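Local coordinates for interferon-inducible protein AIM2 (Mus musculus, PDB 4JBM) that senses double-stranded DNA in the cytosol through its HIN domain and triggers assembly of the AIM2 inflammasome, leading to pyroptosis, at residues V6-A11 / R55-S60. Sequence-based numbering, arbitrary orientation.
Sequences VTVLKA and RTIKIS
Val6 and Ile57 face each other as an antiparallel hydrogen-bonded pair, and the backbone of this pair carries two bonds in a closed ring: Val6 N to Ile57 O at 2.9 Å, and Ile57 N back to Val6 O at an equal length. Both are close to straight. One step on, Thr7 and Thr56 form the non-hydrogen-bonded pair, their CA atoms drawn in to 4.5 Å, and beyond it Val8 N donates to Arg55 O. Weaker CA-H...O contacts fill in between these bonds, from Thr56 CA to Val6 O and from Thr7 CA to Arg55 O.

Apolar packing belongs to the face bearing Val6 and Ile57. The CG2 branch of Val6 rests against Ile57 CG1 at 3.5 Å, and the CD1 tip of Ile59 reaches the same methyl from further along the strand, at 3.8 Å. Ile57 holds CG1 between its backbone N and carbonyl carbon (chi1 58°), which sets that carbon beside Val6; the extended chi2 of 173° then carries CD1 on to Val8 CG2, 3.7 Å away. Val31 of strand 25-32 touches both valines, while Phe51 packs on Ile57 and Met69 and Val71 on Ile59, so the cluster belongs to a buried interior.

On the other face the threonines meet lightly, Thr7 OG1 lying 4.0 Å from Thr56 CG2.

Past Val8 the partnership ends: a classic bulge sets Leu9 and Lys10 together opposite Thr30, and strand 4-16 bends away, leaving the segment axes at 121°. Pairing of the first strand, 4-16, with the fourth in chain order, 56-60, is as expected of an OB fold, here the N-terminal of the two in the HIN domain.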
ATOM      1  N   VAL A   6       3.322 -14.294 -11.983  1.00 66.83           N
ATOM      2  CA  VAL A   6       2.940 -14.028 -10.605  1.00 64.82           C
ATOM      3  C   VAL A   6       1.487 -14.438 -10.366  1.00 69.14           C
ATOM      4  O   VAL A   6       0.691 -14.564 -11.299  1.00 66.35           O
ATOM      5  CB  VAL A   6       3.110 -12.536 -10.234  1.00 66.65           C
ATOM      6  CG1 VAL A   6       4.575 -12.128 -10.288  1.00 66.38           C
ATOM      7  CG2 VAL A   6       2.301 -11.678 -11.164  1.00 72.53           C
ATOM      8  N   THR A   7       1.168 -14.682  -9.106  1.00 62.04           N
ATOM      9  CA  THR A   7      -0.184 -14.977  -8.671  1.00 69.39           C
ATOM     10  C   THR A   7      -0.722 -13.721  -7.989  1.00 72.02           C
ATOM     11  O   THR A   7      -0.065 -13.169  -7.107  1.00 78.49           O
ATOM     12  CB  THR A   7      -0.174 -16.145  -7.666  1.00 66.00           C
ATOM     13  OG1 THR A   7       0.457 -17.286  -8.262  1.00 69.30           O
ATOM     14  CG2 THR A   7      -1.587 -16.505  -7.231  1.00 73.25           C
ATOM     15  N   VAL A   8      -1.908 -13.266  -8.383  1.00 69.68           N
ATOM     16  CA  VAL A   8      -2.466 -12.061  -7.767  1.00 63.15           C
ATOM     17  C   VAL A   8      -3.123 -12.386  -6.428  1.00 61.44           C
ATOM     18  O   VAL A   8      -3.955 -13.287  -6.331  1.00 71.99           O
ATOM     19  CB  VAL A   8      -3.464 -11.331  -8.694  1.00 63.94           C
ATOM     20  CG1 VAL A   8      -3.976 -10.062  -8.021  1.00 56.97           C
ATOM     21  CG2 VAL A   8      -2.804 -10.991 -10.009  1.00 67.48           C
ATOM     22  N   LEU A   9      -2.728 -11.638  -5.402  1.00 59.82           N
ATOM     23  CA  LEU A   9      -3.167 -11.844  -4.023  1.00 67.32           C
ATOM     24  C   LEU A   9      -4.203 -10.818  -3.573  1.00 66.66           C
ATOM     25  O   LEU A   9      -5.119 -11.149  -2.820  1.00 69.02           O
ATOM     26  CB  LEU A   9      -1.964 -11.772  -3.078  1.00 47.68           C
ATOM     27  CG  LEU A   9      -1.209 -13.052  -2.706  1.00 59.36           C
ATOM     28  CD1 LEU A   9      -1.095 -13.996  -3.868  1.00 51.62           C
ATOM     29  CD2 LEU A   9       0.169 -12.687  -2.195  1.00 59.69           C
ATOM     30  N   LYS A  10      -4.041  -9.573  -4.020  1.00 63.23           N
ATOM     31  CA  LYS A  10      -4.956  -8.484  -3.662  1.00 68.41           C
ATOM     32  C   LYS A  10      -4.920  -7.415  -4.749  1.00 75.21           C
ATOM     33  O   LYS A  10      -3.883  -7.210  -5.381  1.00 77.07           O
ATOM     34  CB  LYS A  10      -4.547  -7.881  -2.316  1.00 60.79           C
ATOM     35  CG  LYS A  10      -5.485  -6.825  -1.738  1.00 53.44           C
ATOM     36  CD  LYS A  10      -4.843  -6.112  -0.536  1.00 58.35           C
ATOM     37  CE  LYS A  10      -5.818  -5.172   0.157  1.00 56.43           C
ATOM     38  NZ  LYS A  10      -6.075  -3.963  -0.658  1.00 64.98           N
ATOM     39  N   ALA A  11      -6.048  -6.744  -4.973  1.00 77.74           N
ATOM     40  CA  ALA A  11      -6.115  -5.627  -5.920  1.00 75.42           C
ATOM     41  C   ALA A  11      -7.322  -4.745  -5.614  1.00 70.21           C
ATOM     42  O   ALA A  11      -8.449  -5.238  -5.540  1.00 68.00           O
ATOM     43  CB  ALA A  11      -6.175  -6.138  -7.361  1.00 78.01           C
ATOM     44  N   ARG A  55      -5.797 -15.435  -9.650  1.00 79.96           N
ATOM     45  CA  ARG A  55      -5.513 -15.608 -11.072  1.00 83.05           C
ATOM     46  C   ARG A  55      -3.999 -15.579 -11.266  1.00 79.22           C
ATOM     47  O   ARG A  55      -3.282 -14.949 -10.489  1.00 77.20           O
ATOM     48  CB  ARG A  55      -6.197 -14.526 -11.924  1.00 92.10           C
ATOM     49  CG  ARG A  55      -7.683 -14.771 -12.215  1.00100.33           C
ATOM     50  CD  ARG A  55      -7.888 -15.738 -13.376  1.00109.20           C
ATOM     51  NE  ARG A  55      -9.267 -16.216 -13.474  1.00120.58           N
ATOM     52  CZ  ARG A  55      -9.731 -17.315 -12.880  1.00126.04           C
ATOM     53  NH1 ARG A  55      -8.922 -18.069 -12.147  1.00128.45           N
ATOM     54  NH2 ARG A  55     -11.002 -17.666 -13.028  1.00123.90           N
ATOM     55  N   THR A  56      -3.516 -16.255 -12.302  1.00 79.69           N
ATOM     56  CA  THR A  56      -2.091 -16.245 -12.596  1.00 88.42           C
ATOM     57  C   THR A  56      -1.839 -15.414 -13.839  1.00 85.91           C
ATOM     58  O   THR A  56      -2.476 -15.620 -14.868  1.00 89.82           O
ATOM     59  CB  THR A  56      -1.517 -17.666 -12.788  1.00 82.94           C
ATOM     60  OG1 THR A  56      -2.255 -18.354 -13.806  1.00 88.22           O
ATOM     61  CG2 THR A  56      -1.593 -18.450 -11.492  1.00 74.86           C
ATOM     62  N   ILE A  57      -0.911 -14.469 -13.735  1.00 79.10           N
ATOM     63  CA  ILE A  57      -0.634 -13.568 -14.843  1.00 78.98           C
ATOM     64  C   ILE A  57       0.852 -13.502 -15.166  1.00 78.27           C
ATOM     65  O   ILE A  57       1.697 -13.687 -14.291  1.00 69.72           O
ATOM     66  CB  ILE A  57      -1.148 -12.135 -14.558  1.00 79.62           C
ATOM     67  CG1 ILE A  57      -0.513 -11.587 -13.284  1.00 73.64           C
ATOM     68  CG2 ILE A  57      -2.665 -12.113 -14.442  1.00 81.68           C
ATOM     69  CD1 ILE A  57      -0.838 -10.120 -13.009  1.00 79.71           C
ATOM     70  N   LYS A  58       1.151 -13.227 -16.435  1.00 78.63           N
ATOM     71  CA  LYS A  58       2.518 -13.048 -16.896  1.00 83.54           C
ATOM     72  C   LYS A  58       2.700 -11.577 -17.278  1.00 88.41           C
ATOM     73  O   LYS A  58       1.920 -11.010 -18.059  1.00 77.83           O
ATOM     74  CB  LYS A  58       2.803 -13.964 -18.091  1.00 92.97           C
ATOM     75  CG  LYS A  58       4.284 -14.118 -18.437  1.00100.92           C
ATOM     76  CD  LYS A  58       4.510 -15.196 -19.500  1.00 95.07           C
ATOM     77  CE  LYS A  58       5.992 -15.458 -19.714  1.00100.41           C
ATOM     78  NZ  LYS A  58       6.627 -15.961 -18.465  1.00105.40           N
ATOM     79  N   ILE A  59       3.726 -10.958 -16.707  1.00 83.02           N
ATOM     80  CA  ILE A  59       3.934  -9.529 -16.867  1.00 80.31           C
ATOM     81  C   ILE A  59       5.287  -9.281 -17.515  1.00 77.38           C
ATOM     82  O   ILE A  59       6.313  -9.744 -17.027  1.00 74.66           O
ATOM     83  CB  ILE A  59       3.866  -8.797 -15.502  1.00 70.69           C
ATOM     84  CG1 ILE A  59       2.632  -9.249 -14.712  1.00 77.55           C
ATOM     85  CG2 ILE A  59       3.895  -7.279 -15.700  1.00 73.32           C
ATOM     86  CD1 ILE A  59       2.456  -8.576 -13.359  1.00 72.21           C
ATOM     87  N   SER A  60       5.274  -8.554 -18.626  1.00 84.12           N
ATOM     88  CA  SER A  60       6.493  -8.243 -19.361  1.00 88.06           C
ATOM     89  C   SER A  60       6.585  -6.744 -19.626  1.00 89.05           C
ATOM     90  O   SER A  60       5.566  -6.051 -19.634  1.00 84.49           O
ATOM     91  CB  SER A  60       6.529  -9.023 -20.673  1.00 91.00           C
ATOM     92  OG  SER A  60       5.297  -8.899 -21.354  1.00 98.26           O
TER